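Long-range contact in histidine acid phosphatase (Hafnia alvei, PDB 4ARU), which belongs to the histidine acid phosphatases, in branch 2 of the histidine phosphatase superfamily: residues S261-L275 with T308-T320. Numbering follows the deposited sequence.
Sequences SRTPYIAKHNGTPLL and TNIANISGMLGMT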
ATOM      1  N   SER A 261      10.079  -4.655   0.651  1.00  8.04           N
ATOM      2  CA  SER A 261       9.647  -3.289   0.409  1.00  8.15           C
ATOM      3  C   SER A 261       9.993  -2.270   1.497  1.00  8.08           C
ATOM      4  O   SER A 261      10.189  -1.084   1.172  1.00  7.98           O
ATOM      5  CB  SER A 261       8.154  -3.248   0.122  1.00  8.19           C
ATOM      6  OG  SER A 261       7.903  -3.933  -1.124  1.00  8.86           O
ATOM      7  N   ARG A 262      10.080  -2.663   2.758  1.00  7.72           N
ATOM      8  CA  ARG A 262      10.434  -1.714   3.812  1.00  8.12           C
ATOM      9  C   ARG A 262      11.907  -1.552   4.051  1.00  8.64           C
ATOM     10  O   ARG A 262      12.348  -0.511   4.462  1.00  9.56           O
ATOM     11  CB  ARG A 262       9.742  -2.043   5.153  1.00  7.96           C
ATOM     12  CG  ARG A 262       8.229  -2.043   5.087  1.00  8.00           C
ATOM     13  CD  ARG A 262       7.571  -2.085   6.476  1.00  8.10           C
ATOM     14  NE  ARG A 262       7.878  -0.854   7.186  1.00  8.93           N
ATOM     15  CZ  ARG A 262       8.827  -0.692   8.104  1.00  9.53           C
ATOM     16  NH1 ARG A 262       9.609  -1.668   8.495  1.00 10.06           N
ATOM     17  NH2 ARG A 262       9.070   0.506   8.584  1.00 10.65           N
ATOM     18  N   THR A 263      12.670  -2.594   3.799  1.00  8.41           N
ATOM     19  CA  THR A 263      14.140  -2.510   3.896  1.00  8.84           C
ATOM     20  C   THR A 263      14.678  -1.188   3.341  1.00  9.36           C
ATOM     21  O   THR A 263      14.433  -0.929   2.176  1.00  9.02           O
ATOM     22  CB  THR A 263      14.769  -3.647   3.078  1.00  8.92           C
ATOM     23  OG1 THR A 263      14.438  -4.882   3.707  1.00  8.81           O
ATOM     24  CG2 THR A 263      16.302  -3.507   2.955  1.00  9.69           C
ATOM     25  N   PRO A 264      15.340  -0.350   4.149  1.00  9.91           N
ATOM     26  CA  PRO A 264      15.607   1.023   3.691  1.00 10.71           C
ATOM     27  C   PRO A 264      16.341   1.131   2.332  1.00 10.92           C
ATOM     28  O   PRO A 264      15.967   1.946   1.512  1.00 10.77           O
ATOM     29  CB  PRO A 264      16.383   1.641   4.839  1.00 11.54           C
ATOM     30  CG  PRO A 264      15.727   0.983   6.027  1.00 11.05           C
ATOM     31  CD  PRO A 264      15.557  -0.463   5.618  1.00 10.29           C
ATOM     32  N   TYR A 265      17.333   0.297   2.095  1.00 10.00           N
ATOM     33  CA  TYR A 265      18.062   0.377   0.813  1.00 10.78           C
ATOM     34  C   TYR A 265      17.127   0.206  -0.363  1.00 10.29           C
ATOM     35  O   TYR A 265      17.197   0.911  -1.375  1.00 10.22           O
ATOM     36  CB  TYR A 265      19.181  -0.661   0.789  1.00 12.05           C
ATOM     37  CG  TYR A 265      20.041  -0.607  -0.448  1.00 13.30           C
ATOM     38  CD1 TYR A 265      21.005   0.365  -0.608  1.00 14.16           C
ATOM     39  CD2 TYR A 265      19.859  -1.501  -1.471  1.00 14.07           C
ATOM     40  CE1 TYR A 265      21.784   0.406  -1.747  1.00 15.36           C
ATOM     41  CE2 TYR A 265      20.624  -1.463  -2.606  1.00 14.84           C
ATOM     42  CZ  TYR A 265      21.574  -0.493  -2.737  1.00 15.54           C
ATOM     43  OH  TYR A 265      22.321  -0.451  -3.893  1.00 18.26           O
ATOM     44  N   ILE A 266      16.237  -0.753  -0.272  1.00  9.50           N
ATOM     45  CA  ILE A 266      15.299  -1.003  -1.351  1.00  9.26           C
ATOM     46  C   ILE A 266      14.266   0.130  -1.369  1.00  8.63           C
ATOM     47  O   ILE A 266      13.919   0.666  -2.446  1.00  8.36           O
ATOM     48  CB  ILE A 266      14.578  -2.362  -1.151  1.00  9.20           C
ATOM     49  CG1 ILE A 266      15.587  -3.495  -1.262  1.00  9.98           C
ATOM     50  CG2 ILE A 266      13.457  -2.517  -2.153  1.00  9.04           C
ATOM     51  CD1 ILE A 266      15.010  -4.874  -1.042  1.00 10.05           C
ATOM     52  N   ALA A 267      13.715   0.452  -0.201  1.00  8.15           N
ATOM     53  CA  ALA A 267      12.641   1.416  -0.090  1.00  7.70           C
ATOM     54  C   ALA A 267      13.084   2.788  -0.683  1.00  8.18           C
ATOM     55  O   ALA A 267      12.295   3.395  -1.382  1.00  8.11           O
ATOM     56  CB  ALA A 267      12.296   1.606   1.361  1.00  7.45           C
ATOM     57  N   LYS A 268      14.313   3.214  -0.463  1.00  9.06           N
ATOM     58  CA  LYS A 268      14.698   4.534  -0.973  1.00  9.73           C
ATOM     59  C   LYS A 268      14.905   4.517  -2.471  1.00 10.28           C
ATOM     60  O   LYS A 268      14.728   5.561  -3.109  1.00 10.39           O
ATOM     61  CB  LYS A 268      15.918   5.097  -0.260  1.00 11.11           C
ATOM     62  CG  LYS A 268      17.199   4.407  -0.633  1.00 12.48           C
ATOM     63  CD  LYS A 268      18.318   4.787   0.298  1.00 14.13           C
ATOM     64  CE  LYS A 268      19.638   4.312  -0.224  1.00 15.67           C
ATOM     65  NZ  LYS A 268      20.811   4.819   0.558  1.00 17.38           N
ATOM     66  N   HIS A 269      15.272   3.372  -3.055  1.00 10.28           N
ATOM     67  CA  HIS A 269      15.454   3.309  -4.506  1.00 10.78           C
ATOM     68  C   HIS A 269      14.100   3.304  -5.189  1.00 10.88           C
ATOM     69  O   HIS A 269      13.996   3.816  -6.306  1.00 12.54           O
ATOM     70  CB  HIS A 269      16.302   2.107  -4.933  1.00 11.17           C
ATOM     71  CG  HIS A 269      17.761   2.319  -4.759  1.00 11.69           C
ATOM     72  ND1 HIS A 269      18.417   2.133  -3.552  1.00 11.90           N
ATOM     73  CD2 HIS A 269      18.710   2.717  -5.636  1.00 12.53           C
ATOM     74  CE1 HIS A 269      19.688   2.443  -3.692  1.00 12.86           C
ATOM     75  NE2 HIS A 269      19.906   2.753  -4.956  1.00 13.24           N
ATOM     76  N   ASN A 270      13.087   2.695  -4.584  1.00 10.18           N
ATOM     77  CA  ASN A 270      11.768   2.589  -5.209  1.00 10.53           C
ATOM     78  C   ASN A 270      10.848   3.726  -4.812  1.00  9.05           C
ATOM     79  O   ASN A 270       9.881   4.005  -5.535  1.00  8.49           O
ATOM     80  CB  ASN A 270      11.145   1.244  -4.887  1.00 11.80           C
ATOM     81  CG  ASN A 270      11.857   0.082  -5.563  1.00 15.49           C
ATOM     82  OD1 ASN A 270      11.747  -0.095  -6.757  1.00 20.96           O
ATOM     83  ND2 ASN A 270      12.605  -0.710  -4.793  1.00 19.00           N
ATOM     84  N   GLY A 271      11.160   4.385  -3.687  1.00  7.98           N
ATOM     85  CA  GLY A 271      10.280   5.345  -3.065  1.00  7.18           C
ATOM     86  C   GLY A 271      10.660   6.802  -3.130  1.00  6.85           C
ATOM     87  O   GLY A 271       9.881   7.650  -2.698  1.00  6.48           O
ATOM     88  N   THR A 272      11.847   7.100  -3.605  1.00  7.27           N
ATOM     89  CA  THR A 272      12.342   8.486  -3.615  1.00  7.36           C
ATOM     90  C   THR A 272      11.391   9.422  -4.382  1.00  7.32           C
ATOM     91  O   THR A 272      11.007  10.464  -3.846  1.00  7.06           O
ATOM     92  CB  THR A 272      13.822   8.582  -4.016  1.00  7.86           C
ATOM     93  OG1 THR A 272      14.598   8.167  -2.879  1.00  7.80           O
ATOM     94  CG2 THR A 272      14.205   9.942  -4.334  1.00  8.24           C
ATOM     95  N   PRO A 273      11.009   9.079  -5.622  1.00  7.56           N
ATOM     96  CA  PRO A 273      10.110  10.008  -6.299  1.00  7.76           C
ATOM     97  C   PRO A 273       8.836  10.281  -5.549  1.00  7.40           C
ATOM     98  O   PRO A 273       8.393  11.451  -5.485  1.00  7.57           O
ATOM     99  CB  PRO A 273       9.871   9.316  -7.651  1.00  7.86           C
ATOM    100  CG  PRO A 273      11.210   8.658  -7.908  1.00  8.19           C
ATOM    101  CD  PRO A 273      11.581   8.079  -6.539  1.00  7.91           C
ATOM    102  N   LEU A 274       8.224   9.281  -4.991  1.00  7.55           N
ATOM    103  CA  LEU A 274       6.986   9.505  -4.288  1.00  7.74           C
ATOM    104  C   LEU A 274       7.188  10.326  -3.038  1.00  7.36           C
ATOM    105  O   LEU A 274       6.387  11.225  -2.726  1.00  6.91           O
ATOM    106  CB  LEU A 274       6.269   8.183  -3.965  1.00  8.05           C
ATOM    107  CG  LEU A 274       5.353   7.578  -5.026  1.00  9.15           C
ATOM    108  CD1 LEU A 274       4.965   6.162  -4.637  1.00  9.16           C
ATOM    109  CD2 LEU A 274       4.126   8.467  -5.180  1.00  9.40           C
ATOM    110  N   LEU A 275       8.225  10.013  -2.274  1.00  7.20           N
ATOM    111  CA  LEU A 275       8.431  10.770  -1.037  1.00  7.30           C
ATOM    112  C   LEU A 275       8.728  12.227  -1.374  1.00  7.62           C
ATOM    113  O   LEU A 275       8.214  13.140  -0.685  1.00  7.36           O
ATOM    114  CB  LEU A 275       9.519  10.160  -0.154  1.00  7.55           C
ATOM    115  CG  LEU A 275       9.611  10.789   1.251  1.00  7.78           C
ATOM    116  CD1 LEU A 275       8.356  10.551   2.020  1.00  7.45           C
ATOM    117  CD2 LEU A 275      10.803  10.197   1.985  1.00  8.51           C
ATOM    118  N   THR A 308       3.305  -1.983  -2.440  1.00  6.47           N
ATOM    119  CA  THR A 308       4.733  -1.771  -2.340  1.00  6.84           C
ATOM    120  C   THR A 308       5.138  -0.313  -2.156  1.00  6.55           C
ATOM    121  O   THR A 308       6.092  -0.015  -1.466  1.00  6.23           O
ATOM    122  CB  THR A 308       5.471  -2.368  -3.535  1.00  8.07           C
ATOM    123  OG1 THR A 308       5.012  -1.737  -4.725  1.00  9.08           O
ATOM    124  CG2 THR A 308       5.230  -3.867  -3.672  1.00  8.68           C
ATOM    125  N   ASN A 309       4.356   0.606  -2.724  1.00  6.25           N
ATOM    126  CA  ASN A 309       4.633   2.032  -2.619  1.00  5.92           C
ATOM    127  C   ASN A 309       4.423   2.492  -1.163  1.00  5.70           C
ATOM    128  O   ASN A 309       5.247   3.234  -0.570  1.00  6.00           O
ATOM    129  CB  ASN A 309       3.736   2.873  -3.529  1.00  6.07           C
ATOM    130  CG  ASN A 309       3.849   2.547  -4.992  1.00  6.75           C
ATOM    131  OD1 ASN A 309       2.867   2.288  -5.675  1.00  7.07           O
ATOM    132  ND2 ASN A 309       5.069   2.597  -5.511  1.00  6.87           N
ATOM    133  N   ILE A 310       3.328   2.054  -0.573  1.00  5.72           N
ATOM    134  CA  ILE A 310       3.060   2.410   0.823  1.00  5.95           C
ATOM    135  C   ILE A 310       4.172   1.820   1.703  1.00  5.92           C
ATOM    136  O   ILE A 310       4.672   2.469   2.628  1.00  5.87           O
ATOM    137  CB  ILE A 310       1.646   1.931   1.285  1.00  6.01           C
ATOM    138  CG1 ILE A 310       0.584   2.787   0.577  1.00  6.45           C
ATOM    139  CG2 ILE A 310       1.517   2.020   2.799  1.00  6.40           C
ATOM    140  CD1 ILE A 310      -0.842   2.345   0.835  1.00  6.92           C
ATOM    141  N   ALA A 311       4.554   0.584   1.441  1.00  5.52           N
ATOM    142  CA  ALA A 311       5.608  -0.060   2.257  1.00  5.87           C
ATOM    143  C   ALA A 311       6.930   0.649   2.065  1.00  5.92           C
ATOM    144  O   ALA A 311       7.679   0.857   3.041  1.00  6.05           O
ATOM    145  CB  ALA A 311       5.711  -1.535   1.917  1.00  6.18           C
ATOM    146  N   ASN A 312       7.242   1.062   0.841  1.00  5.75           N
ATOM    147  CA  ASN A 312       8.482   1.802   0.625  1.00  6.27           C
ATOM    148  C   ASN A 312       8.518   3.105   1.436  1.00  6.47           C
ATOM    149  O   ASN A 312       9.500   3.436   2.069  1.00  6.31           O
ATOM    150  CB  ASN A 312       8.656   2.204  -0.846  1.00  6.58           C
ATOM    151  CG  ASN A 312       8.847   1.038  -1.815  1.00  6.92           C
ATOM    152  OD1 ASN A 312       8.561   1.224  -3.023  1.00  7.29           O
ATOM    153  ND2 ASN A 312       9.372  -0.096  -1.389  1.00  7.34           N
ATOM    154  N   ILE A 313       7.426   3.849   1.398  1.00  6.45           N
ATOM    155  CA  ILE A 313       7.345   5.133   2.111  1.00  6.88           C
ATOM    156  C   ILE A 313       7.449   4.878   3.597  1.00  7.19           C
ATOM    157  O   ILE A 313       8.145   5.611   4.299  1.00  7.35           O
ATOM    158  CB  ILE A 313       6.058   5.887   1.733  1.00  6.83           C
ATOM    159  CG1 ILE A 313       6.124   6.298   0.259  1.00  6.91           C
ATOM    160  CG2 ILE A 313       5.794   7.048   2.693  1.00  7.09           C
ATOM    161  CD1 ILE A 313       7.180   7.284  -0.066  1.00  7.32           C
ATOM    162  N   SER A 314       6.794   3.828   4.073  1.00  7.06           N
ATOM    163  CA  SER A 314       6.906   3.476   5.491  1.00  7.81           C
ATOM    164  C   SER A 314       8.350   3.174   5.877  1.00  7.55           C
ATOM    165  O   SER A 314       8.791   3.592   6.921  1.00  7.71           O
ATOM    166  CB  SER A 314       5.915   2.386   5.812  1.00  8.51           C
ATOM    167  OG  SER A 314       6.401   1.155   5.539  1.00 12.31           O
ATOM    168  N   GLY A 315       9.092   2.443   5.057  1.00  7.31           N
ATOM    169  CA  GLY A 315      10.473   2.146   5.364  1.00  7.63           C
ATOM    170  C   GLY A 315      11.355   3.380   5.360  1.00  7.91           C
ATOM    171  O   GLY A 315      12.229   3.534   6.231  1.00  8.64           O
ATOM    172  N   MET A 316      11.142   4.286   4.398  1.00  7.50           N
ATOM    173  CA  MET A 316      11.932   5.514   4.315  1.00  8.18           C
ATOM    174  C   MET A 316      11.740   6.406   5.543  1.00  8.30           C
ATOM    175  O   MET A 316      12.709   6.997   6.016  1.00  9.55           O
ATOM    176  CB  MET A 316      11.607   6.319   3.063  1.00  8.14           C
ATOM    177  CG  MET A 316      11.979   5.616   1.793  1.00  8.13           C
ATOM    178  SD  MET A 316      11.589   6.595   0.328  1.00  8.78           S
ATOM    179  CE  MET A 316      12.909   7.726   0.328  1.00  9.33           C
ATOM    180  N   LEU A 317      10.501   6.484   6.029  1.00  8.25           N
ATOM    181  CA  LEU A 317      10.140   7.319   7.180  1.00  8.59           C
ATOM    182  C   LEU A 317      10.190   6.544   8.516  1.00  8.90           C
ATOM    183  O   LEU A 317      10.008   7.157   9.587  1.00  9.00           O
ATOM    184  CB  LEU A 317       8.758   7.940   6.984  1.00  8.72           C
ATOM    185  CG  LEU A 317       8.700   9.045   5.924  1.00  9.19           C
ATOM    186  CD1 LEU A 317       7.286   9.485   5.674  1.00  9.34           C
ATOM    187  CD2 LEU A 317       9.618  10.218   6.212  1.00 10.08           C
ATOM    188  N   GLY A 318      10.546   5.253   8.477  1.00  8.82           N
ATOM    189  CA  GLY A 318      10.617   4.445   9.702  1.00  9.38           C
ATOM    190  C   GLY A 318       9.275   4.228  10.377  1.00  9.36           C
ATOM    191  O   GLY A 318       9.237   4.041  11.606  1.00 10.53           O
ATOM    192  N   MET A 319       8.165   4.318   9.654  1.00  9.05           N
ATOM    193  CA  MET A 319       6.803   4.201  10.242  1.00  9.70           C
ATOM    194  C   MET A 319       6.392   2.732  10.235  1.00 10.12           C
ATOM    195  O   MET A 319       6.518   2.049   9.201  1.00 10.31           O
ATOM    196  CB  MET A 319       5.793   5.036   9.471  1.00  9.34           C
ATOM    197  CG  MET A 319       6.129   6.515   9.478  1.00  9.42           C
ATOM    198  SD  MET A 319       4.872   7.539   8.664  1.00  9.62           S
ATOM    199  CE  MET A 319       4.862   6.812   7.037  1.00  9.26           C
ATOM    200  N   THR A 320       5.889   2.250  11.357  1.00 10.24           N
ATOM    201  CA  THR A 320       5.399   0.899  11.424  1.00 11.21           C
ATOM    202  C   THR A 320       4.042   0.977  12.080  1.00 10.70           C
ATOM    203  O   THR A 320       3.752   1.929  12.836  1.00 12.61           O
ATOM    204  CB  THR A 320       6.319  -0.049  12.186  1.00 13.08           C
ATOM    205  OG1 THR A 320       6.561   0.469  13.468  1.00 15.04           O
ATOM    206  CG2 THR A 320       7.670  -0.199  11.486  1.00 14.41           C
TER
HETATM  207  O   HOH W   1       9.583  -2.577  -3.142  1.00 14.54           O
HETATM  208  O   HOH W   2       7.449   3.506  -4.120  1.00  8.23           O
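Asn-312 reaches across to Ser-261 and is gripped through both ends of its amide. Asn-312 ND2 lies in the carbonyl plane of Ser-261 O, on a lone pair, and donates to it at 2.9 Å; it also donates to a water shared with Ser-261 OG. OD1 accepts from a second water, which ties in Asn-270 O and ND2 of Asn-309, whose OD1 accepts from His-306 N, so the amide's rotation is fixed.

Arg-262 makes the other polar link. With chi3 at 66° its chain bends, and Arg-262 NE donates within the guanidinium plane to Ser-314 OG (3.0 Å), whose hydroxyl in turn donates to Ala-311 O. NH2 makes a weak bond to Met-319 O, Thr-320 CG2 lies over one guanidinium face, toward its rim, and NH1 pairs with Asp-258.

Where the backbones come close, Gly-315 CA lies 3.4 Å from Arg-262 O in a CA-H...O contact.

Apolar packing takes over further along. Met-316 sits among Ala-267, Gly-271, Thr-272 and Leu-275, Met-316 CE meeting Leu-275 CD2 tip to tip at 3.6 Å, while Ile-313 CD1 packs on Leu-275 CB.

Asn-312 and Met-316 of helix 308-317 are thus knobs in holes of 261-275, helix axes crossing at -117°; helix 308-317 follows central-sheet strand 300-305 and ends in a Schellman motif at Gly-318.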